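Local coordinates for protein papain inhibitor (Streptomyces mobaraensis, PDB 5NTB) that inhibits the cysteine proteases papain and bromelain and the serine protease trypsin, and serves as a glutamine and lysine donor substrate of transglutaminase as a secreted stress protein, at residues 10-15 with 99-104; 60-65 with 92-97. All blocks are in the same frame, centred on the assembly; numbering follows the deposited sequence.

Contact 1 (10-15 with 99-104); sequences GKMTYY and GVVNGI. With SO4 (sulfate ion), chain D.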
loop_
_atom_site.group_PDB
_atom_site.type_symbol
_atom_site.label_atom_id
_atom_site.label_comp_id
_atom_site.label_asym_id
_atom_site.label_seq_id
_atom_site.Cartn_x
_atom_site.Cartn_y
_atom_site.Cartn_z
ATOM N N GLY A 10 -3.178 11.319 2.583
ATOM C CA GLY A 10 -2.373 11.254 1.392
ATOM C C GLY A 10 -3.196 10.923 0.178
ATOM O O GLY A 10 -4.366 11.307 0.068
ATOM N N LYS A 11 -2.578 10.228 -0.753
ATOM C CA LYS A 11 -3.222 9.915 -2.009
ATOM C C LYS A 11 -2.989 8.452 -2.313
ATOM O O LYS A 11 -2.081 7.810 -1.766
ATOM C CB LYS A 11 -2.694 10.788 -3.149
ATOM C CG LYS A 11 -1.287 10.445 -3.566
ATOM C CD LYS A 11 -0.846 11.238 -4.797
ATOM C CE LYS A 11 -0.249 12.573 -4.400
ATOM N NZ LYS A 11 0.525 13.188 -5.516
ATOM N N MET A 12 -3.831 7.926 -3.183
ATOM C CA MET A 12 -3.678 6.551 -3.614
ATOM C C MET A 12 -3.756 6.470 -5.128
ATOM O O MET A 12 -4.558 7.153 -5.777
ATOM C CB MET A 12 -4.724 5.637 -2.978
ATOM C CG MET A 12 -6.156 5.940 -3.347
ATOM S SD MET A 12 -7.272 4.779 -2.531
ATOM C CE MET A 12 -8.832 5.280 -3.258
ATOM N N THR A 13 -2.883 5.652 -5.676
ATOM C CA THR A 13 -2.952 5.195 -7.050
ATOM C C THR A 13 -3.040 3.682 -7.014
ATOM O O THR A 13 -3.119 3.068 -5.947
ATOM C CB THR A 13 -1.731 5.667 -7.835
ATOM O OG1 THR A 13 -0.547 5.276 -7.135
ATOM C CG2 THR A 13 -1.734 7.180 -7.961
ATOM N N TYR A 14 -3.029 3.059 -8.180
ATOM C CA TYR A 14 -3.035 1.606 -8.184
ATOM C C TYR A 14 -2.096 1.073 -9.252
ATOM O O TYR A 14 -1.718 1.774 -10.193
ATOM C CB TYR A 14 -4.443 1.029 -8.381
ATOM C CG TYR A 14 -5.034 1.317 -9.737
ATOM C CD1 TYR A 14 -4.740 0.502 -10.822
ATOM C CD2 TYR A 14 -5.871 2.408 -9.932
ATOM C CE1 TYR A 14 -5.258 0.762 -12.062
ATOM C CE2 TYR A 14 -6.401 2.669 -11.179
ATOM C CZ TYR A 14 -6.084 1.838 -12.231
ATOM O OH TYR A 14 -6.609 2.069 -13.483
ATOM N N TYR A 15 -1.731 -0.196 -9.095
ATOM C CA TYR A 15 -0.837 -0.848 -10.038
ATOM C C TYR A 15 -1.281 -2.282 -10.263
ATOM O O TYR A 15 -2.140 -2.802 -9.557
ATOM C CB TYR A 15 0.625 -0.767 -9.577
ATOM C CG TYR A 15 1.086 -1.667 -8.437
ATOM C CD1 TYR A 15 0.585 -1.524 -7.142
ATOM C CD2 TYR A 15 2.091 -2.605 -8.648
ATOM C CE1 TYR A 15 1.058 -2.311 -6.102
ATOM C CE2 TYR A 15 2.574 -3.382 -7.619
ATOM C CZ TYR A 15 2.045 -3.240 -6.347
ATOM O OH TYR A 15 2.531 -4.027 -5.317
ATOM N N GLY A 99 -8.229 6.896 -11.570
ATOM C CA GLY A 99 -6.784 6.877 -11.708
ATOM C C GLY A 99 -5.999 7.215 -10.452
ATOM O O GLY A 99 -5.183 6.415 -9.979
ATOM N N VAL A 100 -6.213 8.412 -9.917
ATOM C CA VAL A 100 -5.556 8.848 -8.689
ATOM C C VAL A 100 -6.588 9.546 -7.825
ATOM O O VAL A 100 -7.393 10.343 -8.317
ATOM C CB VAL A 100 -4.355 9.768 -8.969
ATOM C CG1 VAL A 100 -4.736 10.833 -9.974
ATOM C CG2 VAL A 100 -3.832 10.390 -7.670
ATOM N N VAL A 101 -6.582 9.226 -6.537
ATOM C CA VAL A 101 -7.507 9.812 -5.580
ATOM C C VAL A 101 -6.689 10.520 -4.518
ATOM O O VAL A 101 -5.926 9.879 -3.786
ATOM C CB VAL A 101 -8.419 8.757 -4.940
ATOM C CG1 VAL A 101 -9.234 9.377 -3.827
ATOM C CG2 VAL A 101 -9.317 8.118 -5.985
ATOM N N ASN A 102 -6.842 11.832 -4.431
ATOM C CA ASN A 102 -6.253 12.583 -3.341
ATOM C C ASN A 102 -7.204 12.579 -2.155
ATOM O O ASN A 102 -8.405 12.323 -2.286
ATOM C CB ASN A 102 -5.976 14.018 -3.767
ATOM C CG ASN A 102 -4.921 14.102 -4.844
ATOM O OD1 ASN A 102 -3.770 13.733 -4.625
ATOM N ND2 ASN A 102 -5.310 14.567 -6.023
ATOM N N GLY A 103 -6.653 12.884 -0.990
ATOM C CA GLY A 103 -7.496 13.016 0.180
ATOM C C GLY A 103 -8.002 11.715 0.761
ATOM O O GLY A 103 -9.124 11.668 1.272
ATOM N N ILE A 104 -7.212 10.649 0.684
ATOM C CA ILE A 104 -7.515 9.443 1.436
ATOM C C ILE A 104 -6.823 9.553 2.784
ATOM O O ILE A 104 -5.963 10.413 3.003
ATOM C CB ILE A 104 -7.058 8.165 0.710
ATOM C CG1 ILE A 104 -5.528 8.166 0.567
ATOM C CG2 ILE A 104 -7.739 8.062 -0.634
ATOM C CD1 ILE A 104 -4.890 6.807 0.702
HETATM S S SO4 D . 3.881 11.762 -5.735
HETATM O O1 SO4 D . 2.960 12.605 -4.973
HETATM O O2 SO4 D . 3.327 11.479 -7.057
HETATM O O3 SO4 D . 4.106 10.509 -5.003
HETATM O O4 SO4 D . 5.162 12.458 -5.867
HETATM O O HOH W 1 -3.335 13.968 -1.842
HETATM O O HOH W 2 -3.397 4.674 -10.587
#
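M12 and I104 meet through torsions that set M12 CG between its backbone N and carbonyl carbon (chi1 63°) and I104 CG2 anti to its own carbonyl carbon, beside the backbone N, where M12 CG and SD meet it. The frame is an antiparallel strand pair in the double-psi beta-barrel of this family, interrupted by a G1 beta bulge: G103 and I104 both face G10, and G103 adopts the positive phi that glycine accommodates readily. Beyond CG the methionine runs extended; I104 CG2 stands 3.8 Å from M12 CG, and the methyl CE of M12 comes to V101 CB at 3.9 Å. The flexible methionine and the branched isoleucine and valine suit a buried face, which L85 and F90 also line. Before the bulge M12 and V101 exchange two backbone bonds, the one from V101 N to M12 O nearly straight at 174°; at the bulge G10 and I104 exchange two more, and I104 N approaches G10 O from above the carbonyl plane. On the other face K11 and N102 lie side by side, K11 CB 3.5 Å from N102 OD1. Further along, T13 CG2 packs beside V100, while T13 OG1 bonds to H82 and D84. One water links Y14 N to G99 O. K11 bends at CE (chi3 87°); H82 and D79 hold a sulfate ion whose O1 is hydrogen-bonded to K11 NZ at 2.6 Å.

Contact 2 (60-65 with 92-97); sequences VSYNGR and KLAPLD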
loop_
_atom_site.group_PDB
_atom_site.type_symbol
_atom_site.label_atom_id
_atom_site.label_comp_id
_atom_site.label_asym_id
_atom_site.label_seq_id
_atom_site.Cartn_x
_atom_site.Cartn_y
_atom_site.Cartn_z
ATOM N N VAL A 60 -7.030 1.663 4.892
ATOM C CA VAL A 60 -7.186 2.773 3.959
ATOM C C VAL A 60 -8.643 3.185 3.959
ATOM O O VAL A 60 -9.529 2.345 3.765
ATOM C CB VAL A 60 -6.756 2.397 2.532
ATOM C CG1 VAL A 60 -6.799 3.645 1.638
ATOM C CG2 VAL A 60 -5.373 1.771 2.537
ATOM N N SER A 61 -8.888 4.475 4.151
ATOM C CA SER A 61 -10.239 5.008 4.220
ATOM C C SER A 61 -10.428 6.043 3.129
ATOM O O SER A 61 -9.582 6.928 2.944
ATOM C CB SER A 61 -10.516 5.631 5.586
ATOM O OG SER A 61 -10.281 4.691 6.616
ATOM N N TYR A 62 -11.530 5.923 2.409
ATOM C CA TYR A 62 -11.912 6.937 1.445
ATOM C C TYR A 62 -13.423 6.930 1.346
ATOM O O TYR A 62 -14.029 5.859 1.257
ATOM C CB TYR A 62 -11.281 6.664 0.077
ATOM C CG TYR A 62 -11.758 7.604 -0.997
ATOM C CD1 TYR A 62 -11.518 8.962 -0.893
ATOM C CD2 TYR A 62 -12.451 7.138 -2.103
ATOM C CE1 TYR A 62 -11.966 9.835 -1.859
ATOM C CE2 TYR A 62 -12.886 7.993 -3.071
ATOM C CZ TYR A 62 -12.647 9.338 -2.947
ATOM O OH TYR A 62 -13.090 10.192 -3.930
ATOM N N ASN A 63 -14.023 8.117 1.382
ATOM C CA ASN A 63 -15.446 8.259 1.094
ATOM C C ASN A 63 -16.284 7.389 2.026
ATOM O O ASN A 63 -17.293 6.818 1.620
ATOM C CB ASN A 63 -15.746 7.927 -0.373
ATOM C CG ASN A 63 -16.404 9.075 -1.112
ATOM O OD1 ASN A 63 -17.072 9.914 -0.509
ATOM N ND2 ASN A 63 -16.247 9.096 -2.435
ATOM N N GLY A 64 -15.847 7.266 3.280
ATOM C CA GLY A 64 -16.610 6.560 4.290
ATOM C C GLY A 64 -16.444 5.058 4.314
ATOM O O GLY A 64 -17.112 4.394 5.115
ATOM N N ARG A 65 -15.594 4.500 3.459
ATOM C CA ARG A 65 -15.312 3.075 3.444
ATOM C C ARG A 65 -13.870 2.836 3.853
ATOM O O ARG A 65 -12.978 3.605 3.484
ATOM C CB ARG A 65 -15.537 2.481 2.050
ATOM C CG ARG A 65 -16.983 2.472 1.603
ATOM C CD ARG A 65 -17.139 1.731 0.278
ATOM N NE ARG A 65 -18.478 1.918 -0.266
ATOM C CZ ARG A 65 -18.862 2.985 -0.962
ATOM N NH1 ARG A 65 -17.999 3.963 -1.224
ATOM N NH2 ARG A 65 -20.109 3.072 -1.408
ATOM N N LYS A 92 -12.098 -1.409 -4.694
ATOM C CA LYS A 92 -13.031 -1.533 -3.583
ATOM C C LYS A 92 -13.350 -0.189 -2.943
ATOM O O LYS A 92 -14.349 -0.076 -2.215
ATOM C CB LYS A 92 -12.460 -2.498 -2.549
ATOM C CG LYS A 92 -12.279 -3.898 -3.115
ATOM C CD LYS A 92 -11.672 -4.868 -2.126
ATOM C CE LYS A 92 -11.551 -6.239 -2.787
ATOM N NZ LYS A 92 -11.202 -7.288 -1.801
ATOM N N LEU A 93 -12.514 0.821 -3.178
ATOM C CA LEU A 93 -12.694 2.154 -2.618
ATOM C C LEU A 93 -13.121 3.195 -3.636
ATOM O O LEU A 93 -13.791 4.155 -3.265
ATOM C CB LEU A 93 -11.392 2.642 -1.975
ATOM C CG LEU A 93 -10.936 1.879 -0.747
ATOM C CD1 LEU A 93 -9.626 2.472 -0.267
ATOM C CD2 LEU A 93 -11.994 1.934 0.348
ATOM N N ALA A 94 -12.719 3.052 -4.895
ATOM C CA ALA A 94 -12.929 4.109 -5.872
ATOM C C ALA A 94 -12.932 3.506 -7.268
ATOM O O ALA A 94 -12.337 2.446 -7.484
ATOM C CB ALA A 94 -11.838 5.182 -5.765
ATOM N N PRO A 95 -13.573 4.167 -8.234
ATOM C CA PRO A 95 -13.572 3.641 -9.602
ATOM C C PRO A 95 -12.174 3.657 -10.199
ATOM O O PRO A 95 -11.425 4.625 -10.054
ATOM C CB PRO A 95 -14.509 4.595 -10.352
ATOM C CG PRO A 95 -14.471 5.857 -9.558
ATOM C CD PRO A 95 -14.357 5.412 -8.128
ATOM N N LEU A 96 -11.834 2.569 -10.893
ATOM C CA LEU A 96 -10.512 2.484 -11.505
ATOM C C LEU A 96 -10.290 3.582 -12.532
ATOM O O LEU A 96 -9.152 4.017 -12.734
ATOM C CB LEU A 96 -10.312 1.117 -12.156
ATOM C CG LEU A 96 -10.189 -0.014 -11.133
ATOM C CD1 LEU A 96 -10.184 -1.370 -11.805
ATOM C CD2 LEU A 96 -8.940 0.188 -10.280
ATOM N N ASP A 97 -11.349 4.052 -13.185
ATOM C CA ASP A 97 -11.126 5.045 -14.221
ATOM C C ASP A 97 -10.854 6.433 -13.659
ATOM O O ASP A 97 -10.581 7.353 -14.436
ATOM C CB ASP A 97 -12.305 5.073 -15.206
ATOM C CG ASP A 97 -13.617 5.503 -14.570
ATOM O OD1 ASP A 97 -13.669 5.694 -13.341
ATOM O OD2 ASP A 97 -14.606 5.651 -15.321
HETATM O O HOH W 3 -15.107 4.252 -0.823
HETATM O O HOH W 4 -15.782 6.148 -3.966
#
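L93 reaches both V60 and R65, on the two limbs of a hairpin, and its two methyls divide the apolar work. CD1 meets V60 CG1 at 3.6 Å, the two side chains crossing obliquely; CD2 turns to R65, 4.0 Å from its CB and close to its carbonyl oxygen. A forked leucine suits this place because each branch serves a different strand residue, and M12 adds a further apolar neighbour. A94, small enough to sit beside an aromatic ring, brings its CB within 4.0 Å of Y62 CE2.

The ring of Y62 also has a polar neighbour: L93 O lies in its plane at the edge, 3.5 Å from Y62 CD2. The bond from CA to CB of Y62 points toward the 92-97 loop, and CG stands anti to the backbone N (chi1 174°). N63 CB lies over one face of the ring, offset toward the rim.

Backbone bonds shape the hairpin itself. Y62 and R65 exchange N-H and C=O in both directions around a type I' turn, whose two central residues, N63 and G64, have the positive phi values that asparagine and glycine tolerate well.

No direct hydrogen bond joins the two segments; water does so instead. One water donates to Y62 O and to L93 O, the latter at 2.8 Å, and accepts from R65 NH1 in the guanidinium plane. A second also donates to L93 O. The loop therefore meets the hairpin by apolar contact beside a hydrated polar margin, with the L93 carbonyl satisfied by solvent and not by the strand.

In the fold
Contact 2 is nested in sequence within the loop that contact 1 closes, and their centres are about 9 Å apart on the same side of the chain's centre. They share a continuous apolar layer: V101 CG1 packs on Y62 CE1 at 3.4 Å, I104 CD1 lies 3.8 Å from V60 CG1, and M12 touches both L93 and A94. Strand 104-109 pairs with strand 8-18 and with strand 57-62, joining both contacts to one mixed sheet. Y14 OH, weakly hydrogen-bonded to L96 O at 3.3 Å, adds a polar link. The sulfate belongs to contact 1, at K11 on the face away from M12 and I104, and probably came from the crystallisation liquor.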